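Local coordinates for protein angiotensin-converting enzyme (Anopheles gambiae, PDB 6S1Y) that probably acts as a zinc-dependent peptidase of the angiotensin-converting enzyme family, trimming short peptides from their C-terminal ends, at residues 41-45 and 46-50. Sequence-based numbering, arbitrary orientation.
With NAG (2-acetamido-2-deoxy-beta-D-glucopyranose), chain B; NAG (2-acetamido-2-deoxy-beta-D-glucopyranose), chain C.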
loop_
_atom_site.group_PDB
_atom_site.type_symbol
_atom_site.label_atom_id
_atom_site.label_comp_id
_atom_site.label_asym_id
_atom_site.label_seq_id
_atom_site.Cartn_x
_atom_site.Cartn_y
_atom_site.Cartn_z
ATOM N N GLY A 41 -7.762 -6.337 16.231
ATOM C CA GLY A 41 -6.520 -6.239 15.479
ATOM C C GLY A 41 -5.295 -6.393 16.352
ATOM O O GLY A 41 -4.287 -6.971 15.922
ATOM N N SER A 42 -5.372 -5.901 17.593
ATOM C CA SER A 42 -4.276 -5.924 18.555
ATOM C C SER A 42 -4.215 -7.208 19.354
ATOM O O SER A 42 -3.217 -7.456 20.039
ATOM C CB SER A 42 -4.418 -4.773 19.555
ATOM O OG SER A 42 -4.653 -3.563 18.870
ATOM N N ASN A 43 -5.262 -8.029 19.273
ATOM C CA ASN A 43 -5.415 -9.141 20.217
ATOM C C ASN A 43 -6.492 -10.071 19.621
ATOM O O ASN A 43 -7.671 -9.933 19.927
ATOM C CB ASN A 43 -5.774 -8.585 21.584
ATOM C CG ASN A 43 -5.886 -9.637 22.640
ATOM O OD1 ASN A 43 -5.438 -10.752 22.455
ATOM N ND2 ASN A 43 -6.502 -9.277 23.769
ATOM N N LEU A 44 -6.046 -10.994 18.762
ATOM C CA LEU A 44 -6.982 -11.818 17.990
ATOM C C LEU A 44 -7.482 -12.954 18.868
ATOM O O LEU A 44 -6.878 -14.025 18.935
ATOM C CB LEU A 44 -6.333 -12.400 16.741
ATOM C CG LEU A 44 -5.857 -11.526 15.595
ATOM C CD1 LEU A 44 -4.968 -12.376 14.717
ATOM C CD2 LEU A 44 -7.005 -10.963 14.789
ATOM N N THR A 45 -8.595 -12.721 19.543
ATOM C CA THR A 45 -9.289 -13.768 20.265
ATOM C C THR A 45 -10.678 -13.897 19.677
ATOM O O THR A 45 -11.223 -12.955 19.102
ATOM C CB THR A 45 -9.405 -13.468 21.765
ATOM O OG1 THR A 45 -10.224 -12.303 21.951
ATOM C CG2 THR A 45 -8.034 -13.251 22.368
ATOM N N GLU A 46 -11.265 -15.075 19.846
ATOM C CA GLU A 46 -12.614 -15.270 19.344
ATOM C C GLU A 46 -13.579 -14.356 20.075
ATOM O O GLU A 46 -14.496 -13.794 19.470
ATOM C CB GLU A 46 -12.991 -16.747 19.457
ATOM C CG GLU A 46 -12.241 -17.585 18.399
ATOM C CD GLU A 46 -11.963 -19.014 18.819
ATOM O OE1 GLU A 46 -12.920 -19.730 19.213
ATOM O OE2 GLU A 46 -10.778 -19.425 18.734
ATOM N N PHE A 47 -13.346 -14.127 21.370
ATOM C CA PHE A 47 -14.167 -13.165 22.091
ATOM C C PHE A 47 -14.085 -11.786 21.457
ATOM O O PHE A 47 -15.114 -11.131 21.232
ATOM C CB PHE A 47 -13.736 -13.082 23.546
ATOM C CG PHE A 47 -14.450 -12.008 24.310
ATOM C CD1 PHE A 47 -15.755 -12.198 24.736
ATOM C CD2 PHE A 47 -13.817 -10.809 24.603
ATOM C CE1 PHE A 47 -16.416 -11.215 25.452
ATOM C CE2 PHE A 47 -14.471 -9.822 25.310
ATOM C CZ PHE A 47 -15.773 -10.019 25.744
ATOM N N ASN A 48 -12.858 -11.316 21.176
ATOM C CA ASN A 48 -12.688 -9.989 20.586
ATOM C C ASN A 48 -13.248 -9.921 19.175
ATOM O O ASN A 48 -13.701 -8.859 18.740
ATOM C CB ASN A 48 -11.212 -9.602 20.581
ATOM C CG ASN A 48 -10.707 -9.210 21.974
ATOM O OD1 ASN A 48 -11.491 -8.980 22.889
ATOM N ND2 ASN A 48 -9.396 -9.135 22.127
ATOM N N LEU A 49 -13.248 -11.041 18.450
ATOM C CA LEU A 49 -13.889 -11.044 17.140
ATOM C C LEU A 49 -15.392 -10.822 17.265
ATOM O O LEU A 49 -15.968 -10.046 16.498
ATOM C CB LEU A 49 -13.596 -12.343 16.400
ATOM C CG LEU A 49 -14.285 -12.450 15.031
ATOM C CD1 LEU A 49 -14.027 -11.243 14.123
ATOM C CD2 LEU A 49 -13.810 -13.722 14.367
ATOM N N SER A 50 -16.043 -11.476 18.237
ATOM C CA SER A 50 -17.486 -11.302 18.400
ATOM C C SER A 50 -17.845 -9.853 18.699
ATOM O O SER A 50 -18.842 -9.334 18.191
ATOM C CB SER A 50 -18.008 -12.194 19.521
ATOM O OG SER A 50 -17.658 -13.537 19.266
HETATM C C1 NAG B . -6.780 -10.128 24.891
HETATM C C2 NAG B . -6.376 -9.427 26.190
HETATM C C3 NAG B . -6.953 -10.157 27.414
HETATM C C4 NAG B . -8.454 -10.357 27.273
HETATM C C5 NAG B . -8.730 -11.071 25.951
HETATM C C6 NAG B . -10.201 -11.274 25.670
HETATM C C7 NAG B . -4.273 -8.169 26.268
HETATM C C8 NAG B . -2.783 -8.252 26.400
HETATM N N2 NAG B . -4.928 -9.331 26.292
HETATM O O3 NAG B . -6.651 -9.390 28.578
HETATM O O4 NAG B . -8.965 -11.184 28.314
HETATM O O5 NAG B . -8.202 -10.305 24.859
HETATM O O6 NAG B . -10.405 -12.186 24.596
HETATM O O7 NAG B . -4.858 -7.102 26.133
HETATM C C1 NAG C . -9.489 -10.544 29.501
HETATM C C2 NAG C . -10.606 -11.412 30.110
HETATM C C3 NAG C . -11.103 -10.805 31.423
HETATM C C4 NAG C . -9.953 -10.436 32.345
HETATM C C5 NAG C . -8.886 -9.638 31.606
HETATM C C6 NAG C . -7.669 -9.372 32.460
HETATM C C7 NAG C . -12.113 -12.746 28.690
HETATM C C8 NAG C . -13.296 -12.707 27.768
HETATM N N2 NAG C . -11.717 -11.566 29.188
HETATM O O3 NAG C . -11.932 -11.759 32.080
HETATM O O4 NAG C . -10.458 -9.641 33.411
HETATM O O5 NAG C . -8.450 -10.375 30.458
HETATM O O6 NAG C . -6.576 -8.892 31.694
HETATM O O7 NAG C . -11.542 -13.794 28.962
#
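E46 opens helix 46-70 directly after T45, touching it through CB alone, 3.7 Å from T45 C. Its carbonyl oxygen is gripped twice, by S50 N and S50 OG, which arrive from opposite faces of the carbonyl plane. F47 follows, its ring swung out to the sugars by a CG anti to the backbone N (chi1 174°). The acetamide methyl C8 of the second N-acetylglucosamine sits 3.6 Å above the ring plane over its centre, a CH-pi contact, and O6 of the first sugar lies nearest F47 CB and oblique to the ring. N48 makes two of the three hydrogen bonds across the turn. Its backbone N donates to T45 OG1 at 2.9 Å, the N-cap bond of the helix; chi1 of T45 (65°) holds that hydroxyl between its own N and carbonyl carbon, turned to the first turn. The N48 amide donates through ND2 to N43 O at 2.9 Å, nearly straight (173°), with the acceptor in the amide plane, and ND2 also makes a weak bond to the first sugar's ring oxygen O5. L49 N closes the first helical turn on T45 O at 2.9 Å, and the L49 side chain reaches Y40 of helix 12-42 and A111 of helix 100-119. N43, L44 and T45 form an N-glycosylation sequon, with the sugar C1 bonded to N43 ND2. Since T45 OG1 both caps the helix and shares a 2.7 Å hydrogen bond with sugar O6, the sequon threonine would tie the orientation of the first sugar to the start of the helix.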